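Long-range contact in meso-diaminopimelate dehydrogenase (Clostridium tetani, PDB 3WGY), which catalyses, in its unmodified form, the NADP-dependent reversible oxidative deamination of meso-diaminopimelate: residues Phe147-Ser153 with Ile170-Pro175. The protein carries 6 engineered substitutions. Sequence-based numbering, arbitrary orientation.
Sequences FWGKGVS and IQYIIP. Engineered in segment 170-175: I173 (natural residue Thr). With COI (2-oxo-4-methylpentanoic acid), chain C.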
ATOM      1  N   PHE B 147     -12.817  -0.560   7.184  1.00 29.86           N
ATOM      2  CA  PHE B 147     -13.994   0.291   7.374  1.00 30.19           C
ATOM      3  C   PHE B 147     -14.332   0.880   6.010  1.00 31.51           C
ATOM      4  O   PHE B 147     -13.435   1.193   5.228  1.00 30.48           O
ATOM      5  CB  PHE B 147     -13.697   1.437   8.343  1.00 32.17           C
ATOM      6  CG  PHE B 147     -13.407   1.003   9.755  1.00 33.37           C
ATOM      7  CD1 PHE B 147     -12.237   0.335  10.067  1.00 36.38           C
ATOM      8  CD2 PHE B 147     -14.292   1.314  10.785  1.00 35.38           C
ATOM      9  CE1 PHE B 147     -11.939  -0.015  11.387  1.00 35.53           C
ATOM     10  CE2 PHE B 147     -14.004   0.969  12.108  1.00 32.86           C
ATOM     11  CZ  PHE B 147     -12.824   0.304  12.407  1.00 35.95           C
ATOM     12  N   TRP B 148     -15.537   1.046   5.678  1.00 29.84           N
ATOM     13  CA  TRP B 148     -15.896   1.632   4.401  1.00 32.52           C
ATOM     14  C   TRP B 148     -16.428   3.043   4.662  1.00 36.09           C
ATOM     15  O   TRP B 148     -17.539   3.225   5.159  1.00 37.04           O
ATOM     16  CB  TRP B 148     -16.900   0.723   3.689  1.00 32.53           C
ATOM     17  CG  TRP B 148     -16.248  -0.591   3.294  1.00 33.81           C
ATOM     18  CD1 TRP B 148     -15.510  -0.838   2.165  1.00 35.01           C
ATOM     19  CD2 TRP B 148     -16.184  -1.793   4.080  1.00 34.81           C
ATOM     20  NE1 TRP B 148     -14.987  -2.115   2.202  1.00 33.55           N
ATOM     21  CE2 TRP B 148     -15.387  -2.722   3.365  1.00 34.59           C
ATOM     22  CE3 TRP B 148     -16.717  -2.173   5.321  1.00 36.49           C
ATOM     23  CZ2 TRP B 148     -15.114  -4.009   3.849  1.00 35.64           C
ATOM     24  CZ3 TRP B 148     -16.443  -3.457   5.805  1.00 37.25           C
ATOM     25  CH2 TRP B 148     -15.647  -4.359   5.067  1.00 37.74           C
ATOM     26  N   GLY B 149     -15.563   4.020   4.365  1.00 39.21           N
ATOM     27  CA  GLY B 149     -15.825   5.441   4.559  1.00 35.85           C
ATOM     28  C   GLY B 149     -17.196   5.880   4.139  1.00 35.13           C
ATOM     29  O   GLY B 149     -17.943   5.080   3.572  1.00 37.92           O
ATOM     30  N   LYS B 150     -17.540   7.142   4.396  1.00 32.61           N
ATOM     31  CA  LYS B 150     -18.871   7.621   4.028  1.00 32.00           C
ATOM     32  C   LYS B 150     -19.195   7.348   2.558  1.00 30.48           C
ATOM     33  O   LYS B 150     -18.523   7.837   1.653  1.00 28.29           O
ATOM     34  CB  LYS B 150     -19.020   9.116   4.325  1.00 32.60           C
ATOM     35  CG  LYS B 150     -20.399   9.655   3.977  1.00 32.37           C
ATOM     36  CD  LYS B 150     -20.572  11.088   4.458  1.00 33.87           C
ATOM     37  CE  LYS B 150     -21.933  11.641   4.061  1.00 36.04           C
ATOM     38  NZ  LYS B 150     -22.187  12.981   4.666  1.00 35.67           N
ATOM     39  N   GLY B 151     -20.198   6.444   2.303  1.00 36.76           N
ATOM     40  CA  GLY B 151     -20.701   6.273   0.962  1.00 37.12           C
ATOM     41  C   GLY B 151     -22.099   5.709   1.020  1.00 36.83           C
ATOM     42  O   GLY B 151     -22.557   5.264   2.076  1.00 34.94           O
ATOM     43  N   VAL B 152     -22.786   5.724  -0.113  1.00 39.17           N
ATOM     44  CA  VAL B 152     -24.141   5.242  -0.185  1.00 42.04           C
ATOM     45  C   VAL B 152     -24.236   3.735  -0.376  1.00 43.78           C
ATOM     46  O   VAL B 152     -23.358   3.108  -0.973  1.00 42.04           O
ATOM     47  CB  VAL B 152     -24.891   5.929  -1.336  1.00 42.19           C
ATOM     48  CG1 VAL B 152     -26.342   5.508  -1.313  1.00 44.88           C
ATOM     49  CG2 VAL B 152     -24.755   7.445  -1.234  1.00 42.88           C
ATOM     50  N   SER B 153     -25.299   3.156   0.171  1.00 46.39           N
ATOM     51  CA  SER B 153     -25.563   1.730   0.022  1.00 48.39           C
ATOM     52  C   SER B 153     -26.874   1.686  -0.747  1.00 50.65           C
ATOM     53  O   SER B 153     -27.950   1.774  -0.162  1.00 50.22           O
ATOM     54  CB  SER B 153     -25.731   1.062   1.381  1.00 48.28           C
ATOM     55  OG  SER B 153     -24.591   1.281   2.189  1.00 49.89           O
ATOM     56  N   ILE B 170     -31.919   9.082   0.931  1.00 33.40           N
ATOM     57  CA  ILE B 170     -30.613   8.491   0.684  1.00 33.89           C
ATOM     58  C   ILE B 170     -30.005   8.029   2.009  1.00 33.68           C
ATOM     59  O   ILE B 170     -30.253   8.626   3.057  1.00 35.11           O
ATOM     60  CB  ILE B 170     -29.666   9.527   0.015  1.00 32.92           C
ATOM     61  CG1 ILE B 170     -28.357   8.855  -0.419  1.00 34.60           C
ATOM     62  CG2 ILE B 170     -29.362  10.656   0.997  1.00 31.70           C
ATOM     63  CD1 ILE B 170     -27.495   9.719  -1.342  1.00 32.96           C
ATOM     64  N   GLN B 171     -29.220   6.960   1.954  1.00 33.34           N
ATOM     65  CA  GLN B 171     -28.561   6.415   3.139  1.00 34.78           C
ATOM     66  C   GLN B 171     -27.046   6.467   2.962  1.00 34.02           C
ATOM     67  O   GLN B 171     -26.548   6.434   1.838  1.00 34.81           O
ATOM     68  CB  GLN B 171     -28.988   4.950   3.371  1.00 36.31           C
ATOM     69  CG  GLN B 171     -28.208   4.223   4.487  1.00 40.29           C
ATOM     70  CD  GLN B 171     -26.962   3.478   3.999  1.00 42.87           C
ATOM     71  OE1 GLN B 171     -26.365   3.825   2.978  1.00 44.48           O
ATOM     72  NE2 GLN B 171     -26.559   2.452   4.747  1.00 47.05           N
ATOM     73  N   TYR B 172     -26.331   6.560   4.079  1.00 32.18           N
ATOM     74  CA  TYR B 172     -24.873   6.574   4.096  1.00 34.13           C
ATOM     75  C   TYR B 172     -24.392   5.663   5.217  1.00 35.23           C
ATOM     76  O   TYR B 172     -24.963   5.665   6.309  1.00 35.13           O
ATOM     77  CB  TYR B 172     -24.318   7.967   4.408  1.00 30.58           C
ATOM     78  CG  TYR B 172     -24.558   9.021   3.361  1.00 33.23           C
ATOM     79  CD1 TYR B 172     -23.798   9.062   2.188  1.00 33.27           C
ATOM     80  CD2 TYR B 172     -25.540   9.992   3.548  1.00 33.25           C
ATOM     81  CE1 TYR B 172     -24.013  10.050   1.231  1.00 33.51           C
ATOM     82  CE2 TYR B 172     -25.764  10.977   2.603  1.00 34.33           C
ATOM     83  CZ  TYR B 172     -24.996  11.002   1.450  1.00 32.70           C
ATOM     84  OH  TYR B 172     -25.212  11.990   0.528  1.00 33.03           O
ATOM     85  N   ILE B 173     -23.354   4.882   4.945  1.00 36.07           N
ATOM     86  CA  ILE B 173     -22.757   4.039   5.971  1.00 37.23           C
ATOM     87  C   ILE B 173     -21.529   4.864   6.312  1.00 36.78           C
ATOM     88  O   ILE B 173     -20.845   5.360   5.413  1.00 38.64           O
ATOM     89  CB  ILE B 173     -22.314   2.650   5.443  1.00 39.37           C
ATOM     90  CG1 ILE B 173     -23.537   1.830   5.019  1.00 42.25           C
ATOM     91  CG2 ILE B 173     -21.561   1.904   6.538  1.00 40.13           C
ATOM     92  CD1 ILE B 173     -23.226   0.401   4.558  1.00 42.50           C
ATOM     93  N   ILE B 174     -21.253   5.042   7.595  1.00 34.93           N
ATOM     94  CA  ILE B 174     -20.111   5.850   7.986  1.00 33.75           C
ATOM     95  C   ILE B 174     -19.334   5.229   9.128  1.00 35.19           C
ATOM     96  O   ILE B 174     -19.920   4.785  10.118  1.00 34.26           O
ATOM     97  CB  ILE B 174     -20.549   7.260   8.451  1.00 35.44           C
ATOM     98  CG1 ILE B 174     -21.477   7.906   7.421  1.00 33.36           C
ATOM     99  CG2 ILE B 174     -19.312   8.128   8.698  1.00 30.14           C
ATOM    100  CD1 ILE B 174     -22.005   9.267   7.863  1.00 37.77           C
ATOM    101  N   PRO B 175     -18.001   5.170   9.001  1.00 35.40           N
ATOM    102  CA  PRO B 175     -17.186   4.596  10.071  1.00 36.46           C
ATOM    103  C   PRO B 175     -17.343   5.463  11.320  1.00 36.94           C
ATOM    104  O   PRO B 175     -17.454   6.684  11.222  1.00 38.57           O
ATOM    105  CB  PRO B 175     -15.774   4.660   9.495  1.00 36.17           C
ATOM    106  CG  PRO B 175     -16.015   4.439   8.029  1.00 35.85           C
ATOM    107  CD  PRO B 175     -17.212   5.326   7.765  1.00 36.47           C
TER
HETATM  108  C1  COI C 400     -26.212  -1.462  -1.232  1.00105.88           C
HETATM  109  O1  COI C 400     -26.875  -1.193  -0.212  1.00105.44           O
HETATM  110  O2  COI C 400     -25.238  -0.741  -1.554  1.00104.97           O
HETATM  111  C2  COI C 400     -26.580  -2.669  -2.097  1.00106.30           C
HETATM  112  O3  COI C 400     -27.525  -3.407  -1.814  1.00107.41           O
HETATM  113  C3  COI C 400     -25.715  -2.899  -3.335  1.00105.86           C
HETATM  114  C4  COI C 400     -26.405  -2.307  -4.568  1.00105.40           C
HETATM  115  C5  COI C 400     -25.502  -2.479  -5.790  1.00105.07           C
HETATM  116  C6  COI C 400     -27.736  -3.024  -4.807  1.00105.10           C
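An antiparallel edge pairing leads into the 2-oxo acid pocket here, with G151 and the engineered I173 as the hydrogen-bonded pair. I173 N donates to G151 O at 3.0 Å, nearly straight at 164°, while the return bond from G151 N to I173 O is weak. Beside it, K150 CA sends its hydrogen to the same I173 O. The lysine stays extended, CG anti to the backbone N (chi1 -179°), and runs along I174 before lying over one face of the Y172 ring. Its CE sits 3.7 Å from the Y172 ring centroid, almost on the normal, and NZ adds a cation-pi contact. V152 CG2 reaches Y172 CE1 and, at 3.6 Å, I170 CD1. Q171, bent at chi2 (-91°), turns OE1 back to S153 N at 3.1 Å, a weak, bent bond to a residue of the ligand pocket; S153 lines that pocket, its C a close, non-bonded 2.9 Å from O1 of the ligand. At the other end P175 packs tightly, its CD 3.5 Å from G149 CA, with CG against F147 CB. Strand 166-175 is flanked on its other side by strand 197-205, F147 and P175 pack on L180 of helix 177-184, and beyond S153 helix 154-162 supplies H156, which hydrogen-bonds the ligand.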